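SusD homolog (Bacteroides ovatus, PDB 4F53) probably binds mucin O-glycans at the bacterial surface, as a SusD-type outer-membrane lipoprotein built on a TPR-like helical scaffold. Local coordinates at residues 37-42 against 332-337; 184-189 against 239-244; 286-291 against 319-324; 313-318 against 394-399; 365-370 against 377-382. All coordinates share one frame; numbering follows the deposited sequence.

From the N terminus, the first loop opens at 37-42 and closes only at 332-337: contact 1, which sets a loop between helices 25-37 and 44-58 against a short strand. Nested inside it, contact 2 joins 184-189 to 239-244, whose strand pairs antiparallel with 332-335, so contacts 1 and 2 share one small sheet. Contact 3, 286-291 with 319-324, is nested there too. Contact 4 starts at 313-318, before contacts 3 and 1 have closed, and ends at 394-399, crossing both; it touches contact 3 around Phe-288. Inside contact 4 lies contact 5, where helices 358-372 and 379-383 pack together; Leu-368 there reaches Ala-337 of contact 1.

Contact 1. Residues 37-42 against 332-337; sequences DLMMPE and IVVFRA
Ile-332 opens the strand with both of its branches on the 37-42 loop. Its CG2, anti to the backbone N, presses on CG of the selenomethionine Met-40 at 3.4 Å, tighter than ordinary van der Waals contact. The other branch ends in CD1, which lies 3.7 Å from CB of Glu-42, the two side chains crossing at about a right angle. An alanine in place of Ile-332 would remove both branches and would probably leave Met-40 and Glu-42 less firmly held. Glu-42 is also fixed from its own side: its N donates to the syn lone pair of Asp-37 OD1 over 3.2 Å, while its carboxylate pairs with Arg-243 and takes the backbone N of Ala-246. Val-333 points its side chain away and offers its carbonyl instead. Met-40, bent at chi2 (67°) and again at chi3 (63°), curls past that oxygen, with CE 3.5 Å from Val-333 O. Val-334 then divides its methyls, CG1 meeting Met-39 CE at 3.9 Å and CG2 facing Met-40 CB at 4.2 Å. At Val-334 and Phe-335 the strand makes a classic beta bulge, both residues facing Ala-241 of strand 241-243. Beyond the sheet, Met-39 packs on Tyr-119 and Val-122 of helix 110-131, Pro-41 on Phe-46 of helix 44-58, and Phe-335 meets Phe-196 of helix 190-207 edge-to-face.

Contact 2. Residues 184-189 against 239-244; sequences RIYNGN and DGAYRK
The ring of Tyr-186 carries its own neighbour on one face, Ile-185 CG2 sitting 3.7 Å above the plane over the ring centre. At the ring's edge is the carbonyl of Asp-239, to which Tyr-186 OH donates at 2.7 Å, in the carbonyl plane. The guanidinium of Arg-184 meets Lys-244 O at its edge: NE donates over 2.9 Å at 153°, though from above the carbonyl plane. A bend at chi3 (73°) swings the group there. The backbone answers with its one direct bond, a straighter one, Lys-244 N to Arg-184 O (2.9 Å, 172°), so these two residues hold each other twice. A leucine at Arg-184 would lose the NE bond and the one from NH2 to Val-245 O, and would probably leave the end of strand 241-243 less well tied. Ile-185 CG2 packs on Ala-241 CB at 3.7 Å, and a water joins Ile-185 O, Gly-240 O and Tyr-242 N. The segment runs on into a type I' beta turn, Tyr-186 to Asn-189, its last residue the N-cap of helix 190-207. Of three basic residues at one end, Arg-243 is probably offset by its Glu-42 salt bridge, while Arg-184 NH2, 4.6 Å from Lys-244 NZ, may lower the lysine's pKa.

Contact 3. Residues 286-291 against 319-324; sequences STFGTV and QGSSCM
Gly-320 is where the two segments press hardest. Its peptide lies against one face of the Phe-288 ring, with Gly-320 O 3.7 Å above the plane over the ring centre and Gly-320 C 3.4 Å from Phe-288 CE1. A CB on this residue would come within 2.4 Å of Phe-288 CD1, a clash, so the close approach depends on the missing side chain. The same carbonyl is gripped in its own plane: Thr-287 N donates to a lone pair of Gly-320 O over 2.7 Å at 161°, and Ser-286 CA crowds in beside it. The other side is looser. Val-291 only brushes the backbone, its CG2 3.7 Å from Gly-320 N, and Thr-287 is solvent-exposed. Although Thr-287 stands at the N-cap of helix 288-291, its hydroxyl makes no capping bond; OG1 instead meets a water at 2.9 Å that donates onward to Ser-321 O at 2.7 Å. The first N-H groups of the helix go to Glu-300, which receives those of Phe-288 and Gly-289 and also bonds Ser-286 OG. Further along, Ser-322 makes backbone bonds to Ile-263 of strand 261-263 and to Val-303, Met-324 packs on Trp-251 and Met-255 of helix 250-257, and the Phe-288 side chain also touches Pro-395 and Leu-396.

Contact 4. Residues 313-318 against 394-399; sequences QYNSWS and DPLKGQ
Leu-396 buries the most surface here, driving the end of its side chain into the turn made by Asn-315 to Ser-318. CD1 settles against the backbone of that turn, 3.6 Å from Trp-317 C, and also touches Asn-315 CB. CD2 lies at the edge of the indole, 3.8 Å from Trp-317 CE3. Trp-317, second in buried area, extends the same edge to Gln-399: its CZ3 meets Gln-399 OE1 in the ring plane at 3.6 Å, with ring and amide planes 46° apart. The bend of Gln-399 at chi2 (-67°) accompanies this approach, and its NE2 bonds Thr-297. Asn-315 supplies the polar part. Its amide and the Asp-394 carboxylate reach for one another tip to tip, and a water spans them, accepting from Asn-315 ND2 at 3.0 Å and donating to Asp-394 OD2 at 2.9 Å. Each group has a further backbone partner, ND2 in Tyr-404 O and OD2 in Tyr-406 N. The backbone O of Asn-315 is doubly held, by Ser-318 N and by Ser-318 OG at 2.6 Å. All this is loop against loop. One side is a type I beta turn; the other is a type I turn from Asp-394 overlapping a type II turn that places Gly-398 at positive phi, and it starts with an Asx turn in which Leu-396 N donates to Asp-394 OD1.

Contact 5. Residues 365-370 against 377-382; sequences GIRLSF and SGVENY
Phe-370 and Val-379 form the centre of the contact. Val-379 CG2 sits over one face of the phenyl ring in a CH-pi contact, 3.9 Å from the Phe-370 centroid and 15° off the normal. At the ring's tip, on the valine methyl's side of its plane, Phe-370 CZ touches Tyr-382 CG at 3.6 Å; the rings meet obliquely, their planes at 52°, with Phe-370 CE1 over the tyrosine face. Ile-366, one helical turn before Phe-370, puts CG2 3.7 Å from Tyr-382 CD2, crossing that side chain at about a right angle. The pattern is that of a helical hairpin, residues four and three apart facing each other across a short connection, in keeping with the TPR-like scaffold. Val-379 holds chi1 at 76°, the crowded position for CG1, which brings that methyl 3.5 Å from Arg-367 NH1. The arginine lies near Glu-380, whose OE2 is 4.3 Å from NH1, beyond a salt bridge, and its side chain is about 4 Å from a bound calcium ion. Gly-378, at positive phi, is the N-cap residue that starts the second helix. Tyr-382 is steadied through OH by Gln-433 of helix 423-438, and Ile-366 packs behind on Phe-342 of helix 337-349.

Contact 1. Residues 37-42 against 332-337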
# COMPACT_ATOMS: atom_id res chain seq x y z
N ASP A 37 -6.74 -1.85 -14.17
CA ASP A 37 -5.35 -1.44 -14.08
C ASP A 37 -5.09 -0.41 -12.96
O ASP A 37 -4.05 -0.47 -12.31
CB ASP A 37 -4.92 -0.85 -15.43
CG ASP A 37 -3.54 -0.21 -15.43
OD1 ASP A 37 -2.59 -0.85 -14.93
OD2 ASP A 37 -3.43 0.95 -15.86
N LEU A 38 -6.03 0.52 -12.74
CA LEU A 38 -5.86 1.64 -11.81
C LEU A 38 -5.85 1.24 -10.33
O LEU A 38 -5.51 2.09 -9.48
CB LEU A 38 -6.90 2.76 -12.08
CG LEU A 38 -6.65 3.47 -13.44
CD1 LEU A 38 -7.89 4.21 -13.92
CD2 LEU A 38 -5.38 4.36 -13.39
N MSE A 39 -6.11 -0.05 -10.00
CA MSE A 39 -6.00 -0.50 -8.60
C MSE A 39 -4.53 -0.44 -8.11
O MSE A 39 -4.26 -0.23 -6.93
CB MSE A 39 -6.53 -1.94 -8.44
CG MSE A 39 -8.01 -2.06 -8.83
SE MSE A 39 -8.78 -3.71 -8.14
CE MSE A 39 -8.04 -4.89 -9.36
N MSE A 40 -3.60 -0.67 -9.05
CA MSE A 40 -2.14 -0.71 -8.84
C MSE A 40 -1.55 -0.32 -10.20
O MSE A 40 -1.18 -1.19 -10.99
CB MSE A 40 -1.74 -2.12 -8.38
CG MSE A 40 -0.36 -2.17 -7.73
SE MSE A 40 -0.30 -1.21 -6.02
CE MSE A 40 -1.58 -2.34 -5.07
N PRO A 41 -1.60 1.00 -10.54
CA PRO A 41 -1.31 1.43 -11.92
C PRO A 41 0.04 1.05 -12.49
O PRO A 41 1.06 1.12 -11.83
CB PRO A 41 -1.48 2.95 -11.89
CG PRO A 41 -1.60 3.31 -10.44
CD PRO A 41 -2.11 2.13 -9.72
N GLU A 42 0.01 0.62 -13.76
CA GLU A 42 1.15 0.21 -14.55
C GLU A 42 1.89 1.40 -15.18
O GLU A 42 3.12 1.34 -15.26
CB GLU A 42 0.70 -0.76 -15.63
CG GLU A 42 1.85 -1.31 -16.45
CD GLU A 42 1.48 -2.23 -17.59
OE1 GLU A 42 0.50 -3.00 -17.45
OE2 GLU A 42 2.20 -2.21 -18.61
N ILE A 332 2.22 -7.31 -11.62
CA ILE A 332 1.96 -6.27 -10.65
C ILE A 332 1.20 -6.93 -9.47
O ILE A 332 0.32 -7.76 -9.69
CB ILE A 332 1.24 -5.07 -11.32
CG1 ILE A 332 2.29 -4.28 -12.16
CG2 ILE A 332 0.61 -4.21 -10.26
CD1 ILE A 332 1.79 -3.09 -12.91
N VAL A 333 1.61 -6.62 -8.23
CA VAL A 333 1.03 -7.20 -7.03
C VAL A 333 -0.16 -6.34 -6.62
O VAL A 333 0.03 -5.17 -6.25
CB VAL A 333 2.09 -7.35 -5.90
CG1 VAL A 333 1.45 -7.83 -4.60
CG2 VAL A 333 3.25 -8.28 -6.33
N VAL A 334 -1.39 -6.91 -6.67
CA VAL A 334 -2.60 -6.15 -6.35
C VAL A 334 -3.10 -6.46 -4.91
O VAL A 334 -3.36 -5.54 -4.15
CB VAL A 334 -3.71 -6.34 -7.42
CG1 VAL A 334 -4.94 -5.50 -7.09
CG2 VAL A 334 -3.20 -6.01 -8.83
N PHE A 335 -3.24 -7.75 -4.56
CA PHE A 335 -3.76 -8.16 -3.27
C PHE A 335 -3.32 -9.59 -2.99
O PHE A 335 -3.83 -10.56 -3.59
CB PHE A 335 -5.30 -8.00 -3.25
CG PHE A 335 -6.02 -7.93 -1.92
CD1 PHE A 335 -5.44 -8.44 -0.76
CD2 PHE A 335 -7.33 -7.44 -1.84
CE1 PHE A 335 -6.14 -8.44 0.45
CE2 PHE A 335 -8.01 -7.42 -0.63
CZ PHE A 335 -7.41 -7.91 0.51
N ARG A 336 -2.36 -9.73 -2.09
CA ARG A 336 -1.78 -11.02 -1.72
C ARG A 336 -2.68 -11.79 -0.77
O ARG A 336 -3.29 -11.20 0.13
CB ARG A 336 -0.43 -10.80 -1.03
CG ARG A 336 0.63 -10.10 -1.86
CD ARG A 336 1.94 -10.41 -1.20
NE ARG A 336 3.11 -9.80 -1.84
CZ ARG A 336 3.81 -10.35 -2.82
NH1 ARG A 336 3.41 -11.49 -3.36
NH2 ARG A 336 4.88 -9.75 -3.31
N ALA A 337 -2.70 -13.12 -0.92
CA ALA A 337 -3.44 -14.04 -0.02
C ALA A 337 -2.80 -14.02 1.37
O ALA A 337 -3.53 -14.13 2.33
CB ALA A 337 -3.44 -15.47 -0.58

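Contact 2. Residues 184-189 against 239-244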
# COMPACT_ATOMS: atom_id res chain seq x y z
N ARG A 184 -7.03 -9.33 -16.67
CA ARG A 184 -5.61 -9.70 -16.65
C ARG A 184 -5.16 -10.09 -15.24
O ARG A 184 -3.96 -10.20 -14.98
CB ARG A 184 -4.74 -8.55 -17.21
CG ARG A 184 -5.09 -8.18 -18.64
CD ARG A 184 -4.20 -7.06 -19.19
NE ARG A 184 -2.84 -7.54 -19.47
CZ ARG A 184 -2.49 -8.23 -20.56
NH1 ARG A 184 -3.40 -8.52 -21.48
NH2 ARG A 184 -1.25 -8.65 -20.71
N ILE A 185 -6.12 -10.33 -14.34
CA ILE A 185 -5.81 -10.75 -12.98
C ILE A 185 -6.25 -12.20 -12.76
O ILE A 185 -5.43 -13.01 -12.31
CB ILE A 185 -6.42 -9.78 -11.91
CG1 ILE A 185 -5.73 -8.38 -11.99
CG2 ILE A 185 -6.32 -10.38 -10.48
CD1 ILE A 185 -6.26 -7.33 -11.09
N TYR A 186 -7.52 -12.53 -13.01
CA TYR A 186 -8.07 -13.87 -12.77
C TYR A 186 -8.58 -14.56 -14.03
O TYR A 186 -9.11 -15.67 -13.94
CB TYR A 186 -9.19 -13.82 -11.73
CG TYR A 186 -8.73 -13.42 -10.34
CD1 TYR A 186 -7.72 -14.13 -9.69
CD2 TYR A 186 -9.39 -12.43 -9.63
CE1 TYR A 186 -7.34 -13.83 -8.38
CE2 TYR A 186 -9.00 -12.08 -8.34
CZ TYR A 186 -7.99 -12.80 -7.71
OH TYR A 186 -7.65 -12.49 -6.43
N ASN A 187 -8.38 -13.92 -15.20
CA ASN A 187 -8.74 -14.43 -16.52
C ASN A 187 -10.20 -14.85 -16.63
O ASN A 187 -10.50 -15.90 -17.20
CB ASN A 187 -7.81 -15.59 -16.93
CG ASN A 187 -6.34 -15.26 -16.79
OD1 ASN A 187 -5.63 -15.85 -15.97
ND2 ASN A 187 -5.89 -14.27 -17.55
N GLY A 188 -11.10 -14.02 -16.10
CA GLY A 188 -12.54 -14.26 -16.17
C GLY A 188 -13.09 -15.24 -15.15
O GLY A 188 -14.27 -15.58 -15.23
N ASN A 189 -12.26 -15.70 -14.17
CA ASN A 189 -12.73 -16.62 -13.13
C ASN A 189 -13.49 -15.83 -12.04
O ASN A 189 -12.88 -15.28 -11.13
CB ASN A 189 -11.55 -17.41 -12.55
CG ASN A 189 -11.89 -18.46 -11.51
OD1 ASN A 189 -13.05 -18.76 -11.24
ND2 ASN A 189 -10.87 -19.04 -10.90
N ASP A 239 -4.84 -17.76 -4.89
CA ASP A 239 -6.05 -16.93 -4.81
C ASP A 239 -5.69 -15.44 -4.90
O ASP A 239 -6.57 -14.62 -5.18
CB ASP A 239 -6.85 -17.18 -3.52
CG ASP A 239 -7.46 -18.54 -3.37
OD1 ASP A 239 -7.82 -19.16 -4.41
OD2 ASP A 239 -7.64 -18.98 -2.23
N GLY A 240 -4.41 -15.12 -4.65
CA GLY A 240 -3.89 -13.76 -4.69
C GLY A 240 -4.12 -13.06 -6.01
O GLY A 240 -4.19 -13.73 -7.04
N ALA A 241 -4.27 -11.72 -6.00
CA ALA A 241 -4.50 -10.93 -7.21
C ALA A 241 -3.19 -10.32 -7.71
O ALA A 241 -2.56 -9.52 -7.02
CB ALA A 241 -5.54 -9.83 -6.95
N TYR A 242 -2.76 -10.77 -8.90
CA TYR A 242 -1.53 -10.38 -9.59
C TYR A 242 -1.88 -10.05 -11.02
O TYR A 242 -2.45 -10.89 -11.70
CB TYR A 242 -0.47 -11.51 -9.53
CG TYR A 242 -0.14 -11.92 -8.12
CD1 TYR A 242 0.80 -11.22 -7.36
CD2 TYR A 242 -0.77 -13.01 -7.52
CE1 TYR A 242 1.08 -11.58 -6.05
CE2 TYR A 242 -0.49 -13.38 -6.21
CZ TYR A 242 0.43 -12.66 -5.48
OH TYR A 242 0.73 -13.03 -4.19
N ARG A 243 -1.61 -8.83 -11.47
CA ARG A 243 -1.99 -8.44 -12.83
C ARG A 243 -0.86 -8.68 -13.81
O ARG A 243 0.27 -8.25 -13.59
CB ARG A 243 -2.43 -6.96 -12.88
CG ARG A 243 -3.15 -6.60 -14.19
CD ARG A 243 -3.76 -5.21 -14.19
NE ARG A 243 -3.62 -4.55 -15.51
CZ ARG A 243 -2.48 -4.06 -16.00
NH1 ARG A 243 -1.34 -4.13 -15.29
NH2 ARG A 243 -2.46 -3.50 -17.21
N LYS A 244 -1.18 -9.34 -14.93
CA LYS A 244 -0.24 -9.58 -16.03
C LYS A 244 -0.12 -8.24 -16.73
O LYS A 244 -1.15 -7.67 -17.17
CB LYS A 244 -0.71 -10.73 -16.95
CG LYS A 244 0.09 -10.86 -18.23
CD LYS A 244 -0.43 -11.94 -19.14
CE LYS A 244 0.40 -12.08 -20.39
NZ LYS A 244 -0.18 -13.10 -21.31
O HOH W 1 -3.96 -13.32 -9.87

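Contact 3. Residues 286-291 against 319-324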
# COMPACT_ATOMS: atom_id res chain seq x y z
N SER A 286 24.16 -5.37 -2.33
CA SER A 286 24.72 -4.07 -2.72
C SER A 286 25.78 -4.22 -3.83
O SER A 286 26.36 -5.29 -3.99
CB SER A 286 25.31 -3.39 -1.49
OG SER A 286 26.33 -4.20 -0.93
N THR A 287 26.01 -3.15 -4.61
CA THR A 287 26.97 -3.14 -5.72
C THR A 287 27.88 -1.89 -5.58
O THR A 287 28.11 -1.16 -6.55
CB THR A 287 26.20 -3.15 -7.07
OG1 THR A 287 25.43 -1.96 -7.15
CG2 THR A 287 25.25 -4.36 -7.24
N PHE A 288 28.34 -1.62 -4.34
CA PHE A 288 29.18 -0.47 -4.04
C PHE A 288 30.52 -0.52 -4.80
O PHE A 288 31.00 0.53 -5.23
CB PHE A 288 29.41 -0.32 -2.54
CG PHE A 288 28.17 0.05 -1.77
CD1 PHE A 288 27.48 1.22 -2.06
CD2 PHE A 288 27.68 -0.77 -0.76
CE1 PHE A 288 26.34 1.57 -1.35
CE2 PHE A 288 26.54 -0.42 -0.05
CZ PHE A 288 25.87 0.75 -0.35
N GLY A 289 31.08 -1.71 -4.99
CA GLY A 289 32.31 -1.90 -5.74
C GLY A 289 32.20 -1.46 -7.19
O GLY A 289 33.11 -0.83 -7.72
N THR A 290 31.07 -1.76 -7.82
CA THR A 290 30.74 -1.38 -9.20
C THR A 290 30.64 0.15 -9.30
O THR A 290 31.41 0.78 -10.02
CB THR A 290 29.42 -2.06 -9.63
OG1 THR A 290 29.48 -3.45 -9.31
CG2 THR A 290 29.09 -1.87 -11.12
N VAL A 291 29.72 0.74 -8.54
CA VAL A 291 29.43 2.17 -8.46
C VAL A 291 30.71 3.00 -8.10
O VAL A 291 30.94 4.07 -8.68
CB VAL A 291 28.27 2.36 -7.43
CG1 VAL A 291 28.17 3.78 -6.92
CG2 VAL A 291 26.94 1.91 -8.04
N GLN A 319 23.61 4.67 -5.05
CA GLN A 319 22.89 3.73 -5.93
C GLN A 319 23.52 2.32 -5.87
O GLN A 319 22.93 1.38 -6.37
CB GLN A 319 22.76 4.26 -7.36
CG GLN A 319 21.97 5.58 -7.41
CD GLN A 319 21.89 6.21 -8.78
OE1 GLN A 319 22.60 5.83 -9.72
NE2 GLN A 319 20.99 7.16 -8.95
N GLY A 320 24.62 2.17 -5.12
CA GLY A 320 25.23 0.89 -4.83
C GLY A 320 24.42 0.10 -3.79
O GLY A 320 24.67 -1.08 -3.59
N SER A 321 23.43 0.75 -3.13
CA SER A 321 22.51 0.14 -2.15
C SER A 321 21.70 -0.96 -2.82
O SER A 321 21.53 -0.92 -4.04
CB SER A 321 21.56 1.19 -1.56
OG SER A 321 22.30 2.23 -0.94
N SER A 322 21.20 -1.93 -2.03
CA SER A 322 20.36 -3.04 -2.52
C SER A 322 19.22 -2.53 -3.39
O SER A 322 18.58 -1.52 -3.07
CB SER A 322 19.81 -3.87 -1.37
OG SER A 322 20.81 -4.75 -0.88
N CYS A 323 19.04 -3.20 -4.53
CA CYS A 323 18.07 -2.89 -5.57
C CYS A 323 17.08 -4.04 -5.70
O CYS A 323 17.47 -5.21 -5.62
CB CYS A 323 18.80 -2.62 -6.88
SG CYS A 323 17.73 -2.03 -8.22
N MSE A 324 15.80 -3.70 -5.96
CA MSE A 324 14.73 -4.69 -6.16
C MSE A 324 15.10 -5.64 -7.28
O MSE A 324 15.72 -5.21 -8.27
CB MSE A 324 13.41 -3.96 -6.49
CG MSE A 324 12.17 -4.84 -6.56
SE MSE A 324 10.61 -3.66 -6.79
CE MSE A 324 9.24 -5.02 -7.11
O HOH W 2 22.65 -1.80 -6.34

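Contact 4. Residues 313-318 against 394-399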
# COMPACT_ATOMS: atom_id res chain seq x y z
N GLN A 313 21.80 15.95 -0.98
CA GLN A 313 22.61 15.56 0.19
C GLN A 313 22.86 14.06 0.25
O GLN A 313 22.95 13.48 1.34
CB GLN A 313 21.94 16.05 1.48
CG GLN A 313 21.96 17.57 1.58
CD GLN A 313 21.34 18.12 2.83
OE1 GLN A 313 20.67 17.43 3.60
NE2 GLN A 313 21.54 19.40 3.04
N TYR A 314 23.02 13.43 -0.92
CA TYR A 314 23.30 12.00 -1.04
C TYR A 314 24.77 11.75 -1.16
O TYR A 314 25.47 12.52 -1.84
CB TYR A 314 22.64 11.43 -2.29
CG TYR A 314 21.15 11.23 -2.19
CD1 TYR A 314 20.26 12.25 -2.53
CD2 TYR A 314 20.62 10.00 -1.82
CE1 TYR A 314 18.88 12.07 -2.44
CE2 TYR A 314 19.25 9.81 -1.73
CZ TYR A 314 18.39 10.84 -2.04
OH TYR A 314 17.05 10.64 -1.99
N ASN A 315 25.24 10.63 -0.59
CA ASN A 315 26.61 10.18 -0.83
C ASN A 315 26.63 9.73 -2.30
O ASN A 315 25.63 9.14 -2.75
CB ASN A 315 26.98 9.06 0.13
CG ASN A 315 27.43 9.53 1.49
OD1 ASN A 315 28.12 10.54 1.63
ND2 ASN A 315 27.12 8.75 2.50
N SER A 316 27.68 10.05 -3.07
CA SER A 316 27.74 9.73 -4.52
C SER A 316 27.64 8.22 -4.85
O SER A 316 27.36 7.89 -6.01
CB SER A 316 28.99 10.30 -5.18
OG SER A 316 30.16 9.68 -4.68
N TRP A 317 27.86 7.32 -3.87
CA TRP A 317 27.79 5.87 -4.12
C TRP A 317 26.48 5.25 -3.68
O TRP A 317 26.36 4.02 -3.72
CB TRP A 317 28.98 5.14 -3.46
CG TRP A 317 30.34 5.57 -3.94
CD1 TRP A 317 30.63 6.34 -5.03
CD2 TRP A 317 31.59 5.24 -3.34
NE1 TRP A 317 31.97 6.56 -5.10
CE2 TRP A 317 32.60 5.88 -4.09
CE3 TRP A 317 31.97 4.44 -2.24
CZ2 TRP A 317 33.96 5.76 -3.78
CZ3 TRP A 317 33.32 4.34 -1.92
CH2 TRP A 317 34.30 5.00 -2.68
N SER A 318 25.47 6.08 -3.33
CA SER A 318 24.13 5.67 -2.85
C SER A 318 23.40 4.66 -3.73
O SER A 318 22.63 3.85 -3.19
CB SER A 318 23.23 6.89 -2.66
OG SER A 318 23.74 7.68 -1.62
N ASP A 394 25.24 2.85 8.26
CA ASP A 394 25.40 3.31 6.87
C ASP A 394 26.71 2.69 6.26
O ASP A 394 27.81 2.98 6.75
CB ASP A 394 25.41 4.87 6.78
CG ASP A 394 25.43 5.46 5.37
OD1 ASP A 394 25.77 4.72 4.40
OD2 ASP A 394 25.15 6.67 5.23
N PRO A 395 26.61 1.82 5.23
CA PRO A 395 27.83 1.18 4.67
C PRO A 395 28.80 2.15 3.98
O PRO A 395 29.96 1.79 3.72
CB PRO A 395 27.29 0.15 3.68
CG PRO A 395 25.93 0.66 3.32
CD PRO A 395 25.39 1.34 4.53
N LEU A 396 28.33 3.38 3.72
CA LEU A 396 29.15 4.39 3.05
C LEU A 396 29.87 5.32 4.04
O LEU A 396 30.73 6.10 3.63
CB LEU A 396 28.29 5.19 2.06
CG LEU A 396 27.81 4.40 0.80
CD1 LEU A 396 27.04 5.29 -0.11
CD2 LEU A 396 28.99 3.79 0.04
N LYS A 397 29.58 5.19 5.36
CA LYS A 397 30.21 5.98 6.43
C LYS A 397 31.75 5.80 6.39
O LYS A 397 32.24 4.66 6.38
CB LYS A 397 29.64 5.60 7.80
CG LYS A 397 30.23 6.43 8.93
CD LYS A 397 30.08 5.74 10.26
CE LYS A 397 30.77 6.50 11.37
NZ LYS A 397 30.47 5.90 12.69
N GLY A 398 32.46 6.92 6.31
CA GLY A 398 33.92 6.94 6.24
C GLY A 398 34.54 6.58 4.90
O GLY A 398 35.77 6.60 4.78
N GLN A 399 33.73 6.21 3.87
CA GLN A 399 34.24 5.85 2.54
C GLN A 399 34.74 7.10 1.79
O GLN A 399 34.41 8.23 2.15
CB GLN A 399 33.19 5.09 1.70
CG GLN A 399 32.88 3.68 2.19
CD GLN A 399 34.05 2.71 2.04
OE1 GLN A 399 34.66 2.59 0.98
NE2 GLN A 399 34.33 1.95 3.08
O HOH W 3 24.56 7.25 2.45

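Contact 5. Residues 365-370 against 377-382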
# COMPACT_ATOMS: atom_id res chain seq x y z
N GLY A 365 0.11 -17.02 7.40
CA GLY A 365 0.47 -15.84 6.62
C GLY A 365 1.92 -15.88 6.16
O GLY A 365 2.23 -15.60 5.00
N ILE A 366 2.82 -16.27 7.06
CA ILE A 366 4.26 -16.45 6.77
C ILE A 366 4.45 -17.58 5.73
O ILE A 366 5.17 -17.37 4.75
CB ILE A 366 5.07 -16.69 8.08
CG1 ILE A 366 4.94 -15.46 9.01
CG2 ILE A 366 6.56 -17.03 7.76
CD1 ILE A 366 5.54 -15.62 10.45
N ARG A 367 3.79 -18.74 5.91
CA ARG A 367 3.86 -19.87 4.96
C ARG A 367 3.36 -19.44 3.58
O ARG A 367 4.01 -19.75 2.58
CB ARG A 367 3.03 -21.08 5.44
CG ARG A 367 3.59 -21.75 6.70
CD ARG A 367 2.64 -22.82 7.25
NE ARG A 367 3.12 -23.40 8.51
CZ ARG A 367 4.06 -24.34 8.60
NH1 ARG A 367 4.64 -24.82 7.50
NH2 ARG A 367 4.44 -24.79 9.78
N LEU A 368 2.22 -18.70 3.52
CA LEU A 368 1.68 -18.22 2.26
C LEU A 368 2.67 -17.26 1.57
O LEU A 368 2.85 -17.35 0.35
CB LEU A 368 0.33 -17.52 2.46
CG LEU A 368 -0.88 -18.44 2.68
CD1 LEU A 368 -2.06 -17.65 3.24
CD2 LEU A 368 -1.26 -19.18 1.41
N SER A 369 3.36 -16.39 2.36
CA SER A 369 4.31 -15.45 1.79
C SER A 369 5.54 -16.18 1.22
O SER A 369 6.01 -15.83 0.11
CB SER A 369 4.71 -14.41 2.83
OG SER A 369 5.69 -13.52 2.32
N PHE A 370 6.02 -17.21 1.93
CA PHE A 370 7.12 -18.07 1.44
C PHE A 370 6.73 -18.72 0.07
O PHE A 370 7.47 -18.61 -0.89
CB PHE A 370 7.46 -19.15 2.48
CG PHE A 370 8.52 -18.73 3.48
CD1 PHE A 370 8.42 -17.51 4.16
CD2 PHE A 370 9.60 -19.57 3.76
CE1 PHE A 370 9.38 -17.15 5.10
CE2 PHE A 370 10.57 -19.18 4.69
CZ PHE A 370 10.44 -17.99 5.37
N SER A 377 11.77 -24.32 1.11
CA SER A 377 12.31 -24.86 2.36
C SER A 377 12.67 -23.75 3.38
O SER A 377 12.86 -22.58 3.01
CB SER A 377 13.53 -25.75 2.09
OG SER A 377 14.72 -24.99 1.90
N GLY A 378 12.75 -24.16 4.65
CA GLY A 378 13.16 -23.32 5.77
C GLY A 378 12.11 -22.48 6.48
O GLY A 378 12.48 -21.59 7.25
N VAL A 379 10.81 -22.74 6.25
CA VAL A 379 9.76 -21.96 6.89
C VAL A 379 9.70 -22.29 8.40
O VAL A 379 9.57 -21.38 9.21
CB VAL A 379 8.37 -22.05 6.20
CG1 VAL A 379 7.67 -23.37 6.49
CG2 VAL A 379 7.49 -20.85 6.58
N GLU A 380 9.85 -23.56 8.76
CA GLU A 380 9.81 -24.03 10.15
C GLU A 380 10.95 -23.41 10.98
O GLU A 380 10.72 -23.05 12.13
CB GLU A 380 9.85 -25.57 10.23
CG GLU A 380 8.78 -26.27 9.39
CD GLU A 380 9.11 -26.55 7.93
OE1 GLU A 380 10.23 -26.23 7.47
OE2 GLU A 380 8.22 -27.11 7.24
N ASN A 381 12.14 -23.24 10.40
CA ASN A 381 13.25 -22.60 11.11
C ASN A 381 12.99 -21.11 11.21
O ASN A 381 13.31 -20.51 12.23
CB ASN A 381 14.63 -22.86 10.45
CG ASN A 381 15.04 -24.30 10.43
OD1 ASN A 381 15.02 -25.01 11.44
ND2 ASN A 381 15.46 -24.76 9.26
N TYR A 382 12.41 -20.52 10.18
CA TYR A 382 12.08 -19.09 10.18
C TYR A 382 11.05 -18.80 11.28
O TYR A 382 11.25 -17.86 12.05
CB TYR A 382 11.60 -18.63 8.81
CG TYR A 382 11.34 -17.14 8.77
CD1 TYR A 382 12.38 -16.23 8.59
CD2 TYR A 382 10.05 -16.62 8.94
CE1 TYR A 382 12.15 -14.85 8.57
CE2 TYR A 382 9.80 -15.25 8.89
CZ TYR A 382 10.85 -14.37 8.71
OH TYR A 382 10.60 -13.00 8.70